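Local coordinates for protein ferredoxin-NADP reductase (Neisseria gonorrhoeae MIA_2011_03-10, PDB 5TR9) that binds FAD and probably passes electrons between NADP(H) and ferredoxin, at residues S51-Y56 with D100-D105; L112-F117 with P142-R147; D119-V124 with S226-I231. All coordinates share one frame; numbering follows the deposited sequence. Where two conformers were deposited one is given.

Contact 1. Residues S51-Y56 with D100-D105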
loop_
_atom_site.group_PDB
_atom_site.type_symbol
_atom_site.label_atom_id
_atom_site.label_comp_id
_atom_site.label_asym_id
_atom_site.label_seq_id
_atom_site.Cartn_x
_atom_site.Cartn_y
_atom_site.Cartn_z
ATOM N N SER A 51 -9.165 6.707 0.330
ATOM C CA SER A 51 -10.536 7.117 0.581
ATOM C C SER A 51 -10.731 7.359 2.067
ATOM O O SER A 51 -9.939 6.919 2.899
ATOM C CB SER A 51 -11.518 6.031 0.143
ATOM O OG SER A 51 -11.312 5.625 -1.198
ATOM N N ARG A 52 -11.806 8.061 2.394
ATOM C CA ARG A 52 -12.306 8.120 3.761
ATOM C C ARG A 52 -13.650 7.406 3.783
ATOM O O ARG A 52 -14.559 7.772 3.031
ATOM C CB ARG A 52 -12.431 9.560 4.259
ATOM C CG ARG A 52 -11.180 10.067 4.954
ATOM C CD ARG A 52 -11.291 11.538 5.346
ATOM N NE ARG A 52 -12.602 11.905 5.884
ATOM C CZ ARG A 52 -12.869 12.082 7.177
ATOM N NH1 ARG A 52 -11.919 11.917 8.087
ATOM N NH2 ARG A 52 -14.091 12.430 7.559
ATOM N N LEU A 53 -13.753 6.374 4.613
ATOM C CA LEU A 53 -14.947 5.554 4.733
ATOM C C LEU A 53 -15.555 5.779 6.103
ATOM O O LEU A 53 -14.839 6.041 7.074
ATOM C CB LEU A 53 -14.629 4.067 4.571
ATOM C CG LEU A 53 -13.912 3.653 3.286
ATOM C CD1 LEU A 53 -13.638 2.136 3.285
ATOM C CD2 LEU A 53 -14.741 4.062 2.071
ATOM N N GLY A 54 -16.879 5.672 6.179
ATOM C CA GLY A 54 -17.549 5.992 7.423
ATOM C C GLY A 54 -18.800 5.168 7.622
ATOM O O GLY A 54 -19.296 4.496 6.713
ATOM N N PHE A 55 -19.303 5.228 8.846
ATOM C CA PHE A 55 -20.592 4.644 9.183
ATOM C C PHE A 55 -21.397 5.635 10.004
ATOM O O PHE A 55 -20.846 6.409 10.791
ATOM C CB PHE A 55 -20.464 3.350 10.007
ATOM C CG PHE A 55 -19.839 2.206 9.273
ATOM C CD1 PHE A 55 -20.573 1.469 8.353
ATOM C CD2 PHE A 55 -18.530 1.841 9.532
ATOM C CE1 PHE A 55 -19.993 0.396 7.681
ATOM C CE2 PHE A 55 -17.945 0.768 8.876
ATOM C CZ PHE A 55 -18.679 0.045 7.950
ATOM N N TYR A 56 -22.713 5.592 9.825
ATOM C CA TYR A 56 -23.602 6.198 10.801
ATOM C C TYR A 56 -23.506 5.415 12.104
ATOM O O TYR A 56 -23.616 4.186 12.103
ATOM C CB TYR A 56 -25.043 6.181 10.300
ATOM C CG TYR A 56 -25.324 6.954 9.029
ATOM C CD1 TYR A 56 -25.036 8.309 8.931
ATOM C CD2 TYR A 56 -25.931 6.330 7.941
ATOM C CE1 TYR A 56 -25.330 9.018 7.780
ATOM C CE2 TYR A 56 -26.215 7.028 6.784
ATOM C CZ TYR A 56 -25.912 8.370 6.710
ATOM O OH TYR A 56 -26.214 9.079 5.567
ATOM N N ASP A 100 -25.143 -3.851 3.612
ATOM C CA ASP A 100 -25.028 -2.810 4.624
ATOM C C ASP A 100 -24.559 -1.498 3.999
ATOM O O ASP A 100 -23.822 -1.479 3.001
ATOM C CB ASP A 100 -24.038 -3.224 5.716
ATOM C CG ASP A 100 -24.564 -4.331 6.624
ATOM O OD1 ASP A 100 -25.770 -4.673 6.558
ATOM O OD2 ASP A 100 -23.751 -4.853 7.425
ATOM N N THR A 101 -24.985 -0.392 4.608
ATOM C CA THR A 101 -24.604 0.940 4.154
ATOM C C THR A 101 -23.230 1.310 4.694
ATOM O O THR A 101 -22.954 1.141 5.887
ATOM C CB THR A 101 -25.631 1.975 4.615
ATOM O OG1 THR A 101 -26.872 1.764 3.931
ATOM C CG2 THR A 101 -25.137 3.392 4.333
ATOM N N ILE A 102 -22.378 1.833 3.815
ATOM C CA ILE A 102 -21.103 2.418 4.199
ATOM C C ILE A 102 -21.003 3.759 3.487
ATOM O O ILE A 102 -21.527 3.932 2.382
ATOM C CB ILE A 102 -19.916 1.478 3.864
ATOM C CG1 ILE A 102 -18.597 2.014 4.446
ATOM C CG2 ILE A 102 -19.783 1.258 2.343
ATOM C CD1 ILE A 102 -17.478 0.966 4.479
ATOM N N LEU A 103 -20.375 4.728 4.150
ATOM C CA LEU A 103 -20.295 6.093 3.643
ATOM C C LEU A 103 -18.944 6.309 2.975
ATOM O O LEU A 103 -17.913 5.883 3.500
ATOM C CB LEU A 103 -20.480 7.107 4.773
ATOM C CG LEU A 103 -21.682 6.873 5.693
ATOM C CD1 LEU A 103 -21.775 8.008 6.691
ATOM C CD2 LEU A 103 -22.949 6.759 4.879
ATOM N N LEU A 104 -18.959 6.974 1.815
ATOM C CA LEU A 104 -17.754 7.228 1.026
ATOM C C LEU A 104 -17.587 8.732 0.853
ATOM O O LEU A 104 -18.385 9.371 0.164
ATOM C CB LEU A 104 -17.843 6.531 -0.334
ATOM C CG LEU A 104 -16.707 6.787 -1.329
ATOM C CD1 LEU A 104 -15.386 6.244 -0.806
ATOM C CD2 LEU A 104 -17.073 6.168 -2.666
ATOM N N ASP A 105 -16.549 9.296 1.470
ATOM C CA ASP A 105 -16.230 10.703 1.247
ATOM C C ASP A 105 -16.005 10.933 -0.242
ATOM O O ASP A 105 -15.403 10.100 -0.923
ATOM C CB ASP A 105 -14.985 11.086 2.055
ATOM C CG ASP A 105 -14.706 12.572 2.044
ATOM O OD1 ASP A 105 -14.392 13.131 0.975
ATOM O OD2 ASP A 105 -14.814 13.199 3.121
HETATM O O HOH W 1 -12.975 9.128 -0.284
HETATM O O HOH W 2 -23.777 3.357 8.013
#
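Gly-54 O accepts the shortest direct hydrogen bond between the two strands, from Leu-103 N at 2.8 Å and nearly straight (N-H...O 167°). Gly-54 N returns a bond to Leu-103 O, more bent at 143°. This is the hydrogen-bonded pair of an antiparallel ladder in the FAD-binding beta-barrel domain. Leu-103 O also receives the CA-H of Leu-53. Two residues along, Asp-105 N bonds to Arg-52 O.

Gly-54 has no side chain, and Leu-103 lies against its peptide, with CB 3.5 Å from Gly-54 O. Beyond it the two methyls of Leu-103 reach the Tyr-56 ring. Leu-103 CD1 sits over one face of the Tyr-56 ring, offset toward the rim, in a CH-pi contact 4.0 Å from the ring centroid. Leu-103 CD2 lies over CE2 and CZ of the same ring. The Tyr-56 hydroxyl is hydrogen-bonded to Glu-19 on strand 17-27.

The other face carries Leu-53 and Leu-104, where Leu-53 CD2 meets Leu-104 CD1 at 3.7 Å. Phe-55 turns the edge of its ring to Thr-101 O, and its CZ touches Ile-102 CD1 at 3.8 Å. Helix 88-95 also packs on Phe-55.

Each end of the ladder is bridged by water. One water accepts from Arg-52 N and donates to Asp-105 O. Another accepts from Tyr-56 N and donates to Thr-101 O. The Arg-52 to Asp-105 salt bridge is long, with NE 3.8 Å from OD2 and the two planes almost perpendicular. It belongs to one of two Arg-52 conformers and is therefore doubtful. Asp-105 OD1 is taken by Asn-107 N. The pairing therefore rests on backbone bonds and apolar contacts, and the ion pair probably adds little.

Contact 2. Residues L112-F117 with P142-R147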
loop_
_atom_site.group_PDB
_atom_site.type_symbol
_atom_site.label_atom_id
_atom_site.label_comp_id
_atom_site.label_asym_id
_atom_site.label_seq_id
_atom_site.Cartn_x
_atom_site.Cartn_y
_atom_site.Cartn_z
ATOM N N LEU A 112 1.144 9.691 -2.701
ATOM C CA LEU A 112 1.894 8.539 -3.205
ATOM C C LEU A 112 1.585 8.407 -4.689
ATOM O O LEU A 112 0.799 7.564 -5.126
ATOM C CB LEU A 112 1.522 7.257 -2.474
ATOM C CG LEU A 112 1.969 7.123 -1.024
ATOM C CD1 LEU A 112 1.454 5.776 -0.511
ATOM C CD2 LEU A 112 3.497 7.224 -0.891
ATOM N N LEU A 113 2.235 9.262 -5.474
ATOM C CA LEU A 113 1.909 9.461 -6.884
ATOM C C LEU A 113 3.157 9.177 -7.708
ATOM O O LEU A 113 3.957 10.087 -7.979
ATOM C CB LEU A 113 1.390 10.880 -7.104
ATOM C CG LEU A 113 0.090 11.179 -6.348
ATOM C CD1 LEU A 113 -0.266 12.644 -6.455
ATOM C CD2 LEU A 113 -1.048 10.311 -6.884
ATOM N N PRO A 114 3.352 7.926 -8.145
ATOM C CA PRO A 114 4.653 7.543 -8.724
ATOM C C PRO A 114 4.989 8.237 -10.029
ATOM O O PRO A 114 6.178 8.350 -10.350
ATOM C CB PRO A 114 4.520 6.025 -8.927
ATOM C CG PRO A 114 3.053 5.758 -8.910
ATOM C CD PRO A 114 2.424 6.789 -8.034
ATOM N N GLU A 115 4.000 8.713 -10.783
ATOM C CA GLU A 115 4.316 9.357 -12.058
ATOM C C GLU A 115 4.902 10.743 -11.892
ATOM O O GLU A 115 5.292 11.356 -12.894
ATOM C CB GLU A 115 3.068 9.386 -12.933
ATOM C CG GLU A 115 2.730 7.959 -13.354
ATOM C CD GLU A 115 1.401 7.796 -14.039
ATOM O OE1 GLU A 115 0.847 8.755 -14.609
ATOM O OE2 GLU A 115 0.907 6.652 -13.999
ATOM N N ARG A 116 5.003 11.237 -10.658
ATOM C CA ARG A 116 5.796 12.425 -10.380
ATOM C C ARG A 116 7.297 12.149 -10.406
ATOM O O ARG A 116 8.084 13.098 -10.443
ATOM C CB ARG A 116 5.392 12.999 -9.024
ATOM C CG ARG A 116 3.989 13.591 -9.034
ATOM C CD ARG A 116 3.619 14.092 -7.650
ATOM N NE ARG A 116 2.419 14.916 -7.700
ATOM C CZ ARG A 116 1.944 15.595 -6.660
ATOM N NH1 ARG A 116 2.570 15.541 -5.488
ATOM N NH2 ARG A 116 0.846 16.326 -6.791
ATOM N N PHE A 117 7.707 10.875 -10.364
ATOM C CA PHE A 117 9.074 10.462 -10.649
ATOM C C PHE A 117 9.252 10.320 -12.164
ATOM O O PHE A 117 8.313 9.919 -12.867
ATOM C CB PHE A 117 9.377 9.112 -9.998
ATOM C CG PHE A 117 9.543 9.140 -8.495
ATOM C CD1 PHE A 117 10.351 10.084 -7.863
ATOM C CD2 PHE A 117 8.924 8.157 -7.721
ATOM C CE1 PHE A 117 10.526 10.068 -6.466
ATOM C CE2 PHE A 117 9.101 8.129 -6.327
ATOM C CZ PHE A 117 9.892 9.080 -5.710
ATOM N N PRO A 142 -1.475 0.033 -16.014
ATOM C CA PRO A 142 -0.635 -0.561 -17.067
ATOM C C PRO A 142 0.597 0.263 -17.383
ATOM O O PRO A 142 1.630 -0.305 -17.755
ATOM C CB PRO A 142 -1.584 -0.648 -18.271
ATOM C CG PRO A 142 -2.946 -0.674 -17.671
ATOM C CD PRO A 142 -2.874 0.201 -16.463
ATOM N N GLU A 143 0.528 1.585 -17.236
ATOM C CA GLU A 143 1.659 2.410 -17.645
ATOM C C GLU A 143 2.808 2.387 -16.648
ATOM O O GLU A 143 3.901 2.849 -16.988
ATOM C CB GLU A 143 1.218 3.859 -17.882
ATOM C CG GLU A 143 0.965 4.680 -16.637
ATOM C CD GLU A 143 -0.440 4.520 -16.070
ATOM O OE1 GLU A 143 -0.819 5.337 -15.204
ATOM O OE2 GLU A 143 -1.167 3.591 -16.466
ATOM N N ILE A 144 2.609 1.855 -15.443
ATOM C CA ILE A 144 3.687 1.873 -14.456
ATOM C C ILE A 144 4.834 0.958 -14.885
ATOM O O ILE A 144 6.003 1.357 -14.858
ATOM C CB ILE A 144 3.146 1.509 -13.062
ATOM C CG1 ILE A 144 2.336 2.681 -12.491
ATOM C CG2 ILE A 144 4.291 1.152 -12.101
ATOM C CD1 ILE A 144 3.175 3.923 -12.173
ATOM N N ARG A 145 4.531 -0.272 -15.313
ATOM C CA ARG A 145 5.616 -1.123 -15.799
ATOM C C ARG A 145 6.159 -0.663 -17.147
ATOM O O ARG A 145 7.282 -1.028 -17.503
ATOM C CB ARG A 145 5.164 -2.586 -15.867
ATOM C CG ARG A 145 5.019 -3.213 -14.478
ATOM C CD ARG A 145 4.647 -4.686 -14.542
ATOM N NE ARG A 145 5.727 -5.510 -15.078
ATOM C CZ ARG A 145 5.635 -6.823 -15.254
ATOM N NH1 ARG A 145 4.510 -7.451 -14.938
ATOM N NH2 ARG A 145 6.662 -7.505 -15.740
ATOM N N GLN A 146 5.396 0.130 -17.908
ATOM C CA GLN A 146 5.930 0.694 -19.142
ATOM C C GLN A 146 6.910 1.825 -18.856
ATOM O O GLN A 146 7.984 1.897 -19.466
ATOM C CB GLN A 146 4.785 1.193 -20.025
ATOM C CG GLN A 146 5.207 1.657 -21.424
ATOM C CD GLN A 146 5.563 3.140 -21.488
ATOM O OE1 GLN A 146 6.728 3.505 -21.670
ATOM N NE2 GLN A 146 4.559 4.000 -21.348
ATOM N N ARG A 147 6.561 2.712 -17.923
ATOM C CA ARG A 147 7.310 3.948 -17.689
ATOM C C ARG A 147 8.621 3.694 -16.952
ATOM O O ARG A 147 9.649 4.314 -17.252
ATOM C CB ARG A 147 6.457 4.926 -16.878
ATOM C CG ARG A 147 5.286 5.558 -17.622
ATOM C CD ARG A 147 4.676 6.666 -16.768
ATOM N NE ARG A 147 3.659 7.436 -17.477
ATOM C CZ ARG A 147 3.329 8.686 -17.173
ATOM N NH1 ARG A 147 3.946 9.322 -16.178
ATOM N NH2 ARG A 147 2.387 9.306 -17.867
HETATM O O HOH W 3 6.593 9.019 -14.819
#
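Pro-114 and Ile-144 make the close apolar part of this contact between a 3-10 turn, residues 114-116, and helix 142-147 of the NAD-binding domain. Pro-114 CG meets Ile-144 CD1 at 3.7 Å, the two side chains crossing at about a right angle. Both also touch Ile-138 of helix 133-139, so this side is buried. Bonds from Arg-116 N to Leu-113 O and from Phe-117 N to Pro-114 O hold the turn.

The outer side is polar and more open. Glu-115 is extended beyond CG and reaches between Glu-143 and Arg-147, one helical turn apart. Its OE2 lies only 2.5 Å from Glu-143 OE1, with the carboxylate planes 72° apart. One acid group probably holds a proton and donates it to the other. Glu-143 CG takes the crowded position between its backbone N and carbonyl carbon (chi1 76°) and lies close to Glu-115 OE2.

In one of two deposited Arg-147 conformers, Glu-115 OE1 stands over one face of the Arg-147 guanidinium, offset toward its rim and 3.5 Å from NH1. No N-H points at it, so this salt bridge rests on charge alone. Arg-147 NH1 also has a long, weak ion pair with Asp-119. A water also lies between the segments: in that conformer it accepts from Arg-147 NH1 at 3.0 Å and lies 2.8 Å from Phe-117 O, to which it may donate.

Contact 3. Residues D119-V124 with S226-I231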
loop_
_atom_site.group_PDB
_atom_site.type_symbol
_atom_site.label_atom_id
_atom_site.label_comp_id
_atom_site.label_asym_id
_atom_site.label_seq_id
_atom_site.Cartn_x
_atom_site.Cartn_y
_atom_site.Cartn_z
ATOM N N ASP A 119 10.221 8.978 -15.914
ATOM C CA ASP A 119 10.306 7.696 -16.604
ATOM C C ASP A 119 11.741 7.177 -16.639
ATOM O O ASP A 119 12.703 7.943 -16.736
ATOM C CB ASP A 119 9.814 7.833 -18.051
ATOM C CG ASP A 119 8.322 8.048 -18.163
ATOM O OD1 ASP A 119 7.618 8.057 -17.131
ATOM O OD2 ASP A 119 7.872 8.214 -19.327
ATOM N N GLY A 120 11.879 5.848 -16.625
ATOM C CA GLY A 120 13.161 5.223 -16.869
ATOM C C GLY A 120 13.921 4.832 -15.621
ATOM O O GLY A 120 14.955 4.155 -15.732
ATOM N N LYS A 121 13.447 5.235 -14.450
ATOM C CA LYS A 121 14.102 4.890 -13.204
ATOM C C LYS A 121 13.628 3.521 -12.727
ATOM O O LYS A 121 12.671 2.942 -13.250
ATOM C CB LYS A 121 13.809 5.944 -12.137
ATOM C CG LYS A 121 14.162 7.367 -12.567
ATOM C CD LYS A 121 15.651 7.521 -12.773
ATOM C CE LYS A 121 16.019 8.955 -13.131
ATOM N NZ LYS A 121 17.467 9.061 -13.492
ATOM N N ASP A 122 14.316 3.000 -11.716
ATOM C CA ASP A 122 13.884 1.780 -11.044
ATOM C C ASP A 122 13.013 2.159 -9.858
ATOM O O ASP A 122 13.490 2.800 -8.915
ATOM C CB ASP A 122 15.088 0.971 -10.581
ATOM C CG ASP A 122 15.948 0.524 -11.739
ATOM O OD1 ASP A 122 15.433 -0.221 -12.603
ATOM O OD2 ASP A 122 17.126 0.943 -11.826
ATOM N N LEU A 123 11.745 1.766 -9.902
ATOM C CA LEU A 123 10.792 2.118 -8.852
ATOM C C LEU A 123 10.808 1.046 -7.768
ATOM O O LEU A 123 10.584 -0.134 -8.057
ATOM C CB LEU A 123 9.388 2.262 -9.439
ATOM C CG LEU A 123 8.286 2.677 -8.474
ATOM C CD1 LEU A 123 8.570 4.116 -7.997
ATOM C CD2 LEU A 123 6.921 2.548 -9.156
ATOM N N VAL A 124 11.046 1.450 -6.518
ATOM C CA VAL A 124 11.146 0.503 -5.403
ATOM C C VAL A 124 10.128 0.905 -4.339
ATOM O O VAL A 124 10.263 1.962 -3.708
ATOM C CB VAL A 124 12.566 0.443 -4.820
ATOM C CG1 VAL A 124 12.620 -0.530 -3.612
ATOM C CG2 VAL A 124 13.584 0.021 -5.904
ATOM N N SER A 226 19.547 6.446 -10.044
ATOM C CA SER A 226 18.693 5.537 -10.805
ATOM C C SER A 226 17.468 5.023 -10.055
ATOM O O SER A 226 16.547 4.508 -10.701
ATOM C CB SER A 226 19.506 4.324 -11.277
ATOM O OG SER A 226 20.053 3.646 -10.153
ATOM N N THR A 227 17.431 5.129 -8.733
ATOM C CA THR A 227 16.382 4.500 -7.937
ATOM C C THR A 227 15.415 5.547 -7.405
ATOM O O THR A 227 15.830 6.638 -6.991
ATOM C CB THR A 227 16.992 3.705 -6.771
ATOM O OG1 THR A 227 18.021 2.855 -7.283
ATOM C CG2 THR A 227 15.940 2.829 -6.066
ATOM N N ARG A 228 14.123 5.206 -7.398
ATOM C CA ARG A 228 13.109 6.068 -6.799
ATOM C C ARG A 228 12.273 5.230 -5.842
ATOM O O ARG A 228 11.752 4.184 -6.236
ATOM C CB ARG A 228 12.240 6.730 -7.879
ATOM C CG ARG A 228 13.045 7.592 -8.869
ATOM C CD ARG A 228 13.660 8.816 -8.175
ATOM N NE ARG A 228 14.376 9.712 -9.095
ATOM C CZ ARG A 228 15.672 9.627 -9.377
ATOM N NH1 ARG A 228 16.413 8.666 -8.842
ATOM N NH2 ARG A 228 16.235 10.502 -10.204
ATOM N N PHE A 229 12.174 5.677 -4.593
ATOM C CA PHE A 229 11.550 4.917 -3.511
ATOM C C PHE A 229 10.184 5.481 -3.143
ATOM O O PHE A 229 9.998 6.700 -3.079
ATOM C CB PHE A 229 12.410 4.943 -2.239
ATOM C CG PHE A 229 13.677 4.140 -2.322
ATOM C CD1 PHE A 229 13.662 2.776 -2.070
ATOM C CD2 PHE A 229 14.891 4.758 -2.614
ATOM C CE1 PHE A 229 14.840 2.022 -2.119
ATOM C CE2 PHE A 229 16.073 4.008 -2.675
ATOM C CZ PHE A 229 16.046 2.641 -2.421
ATOM N N MET A 230 9.251 4.585 -2.818
ATOM C CA MET A 230 8.005 4.961 -2.163
ATOM C C MET A 230 7.876 4.115 -0.907
ATOM O O MET A 230 8.208 2.928 -0.924
ATOM C CB MET A 230 6.805 4.745 -3.086
ATOM C CG MET A 230 6.981 5.395 -4.459
ATOM S SD MET A 230 5.567 5.116 -5.526
ATOM C CE MET A 230 4.362 6.220 -4.770
ATOM N N ILE A 231 7.431 4.728 0.185
ATOM C CA ILE A 231 7.403 4.068 1.487
ATOM C C ILE A 231 6.012 4.215 2.077
ATOM O O ILE A 231 5.514 5.336 2.209
ATOM C CB ILE A 231 8.420 4.672 2.468
ATOM C CG1 ILE A 231 9.773 4.924 1.799
ATOM C CG2 ILE A 231 8.560 3.757 3.701
ATOM C CD1 ILE A 231 10.730 5.728 2.701
HETATM O O HOH W 4 18.401 1.507 -9.613
#
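The parallel sheet of the NAD-binding domain, a Rossmann-like fold, brings Asp-122, Leu-123 and Val-124 beside Thr-227, Arg-228 and Phe-229. Four backbone bonds make the ladder. Asp-122 N gives to Ser-226 O, and Arg-228 N to Asp-122 O. Val-124 N then gives to Arg-228 O at 2.8 Å, and Met-230 N to Val-124 O.

On one face Val-124 and Phe-229 lie side by side, pointing the same way, with CG1 3.7 Å from CE1. Val-124 CG2 meets Thr-227 CG2 at the same distance. On the other face Leu-123 CD1 touches Met-230 SD at 4.0 Å.

Lys-121 CE lies over one face of the Arg-228 guanidinium, 3.3 Å from NH2. Their charges have other partners: Lys-121 NZ bonds to Glu-225 O, and Arg-228 NH1 to Thr-227 O at 2.8 Å, from above that carbonyl plane.

A water donates to Asp-122 OD2 at 2.6 Å and accepts from Ser-226 OG and Thr-227 OG1. Thr-223 also bonds to both hydroxyls. Asp-122 OD1 is bonded to Thr-150 on the neighbouring strand. Lys-121 NZ and Arg-228 NH2 are 3.8 Å apart; the carbonyls of Glu-225 and Thr-227, which accept from these cations, probably offset part of the repulsion.

In the fold
Contact 1 lies in the antiparallel sheet of the FAD-binding domain, and contact 3 in the parallel sheet of the NAD-binding domain. Their centres are about 34 Å apart, on opposite sides of the chain's centre. Both are strand ladders, but contact 1 is partly buried and has water at both ends, whereas contact 3 is a buried contact with water at one end. Contact 2 is partly buried, has no strand pairing and depends mostly on side chains, with acids and an arginine on its outer side. It touches contact 3: Arg-147 O is 2.8 Å from Gly-120 N, a probable hydrogen bond, and Phe-117 packs on strand 227-233.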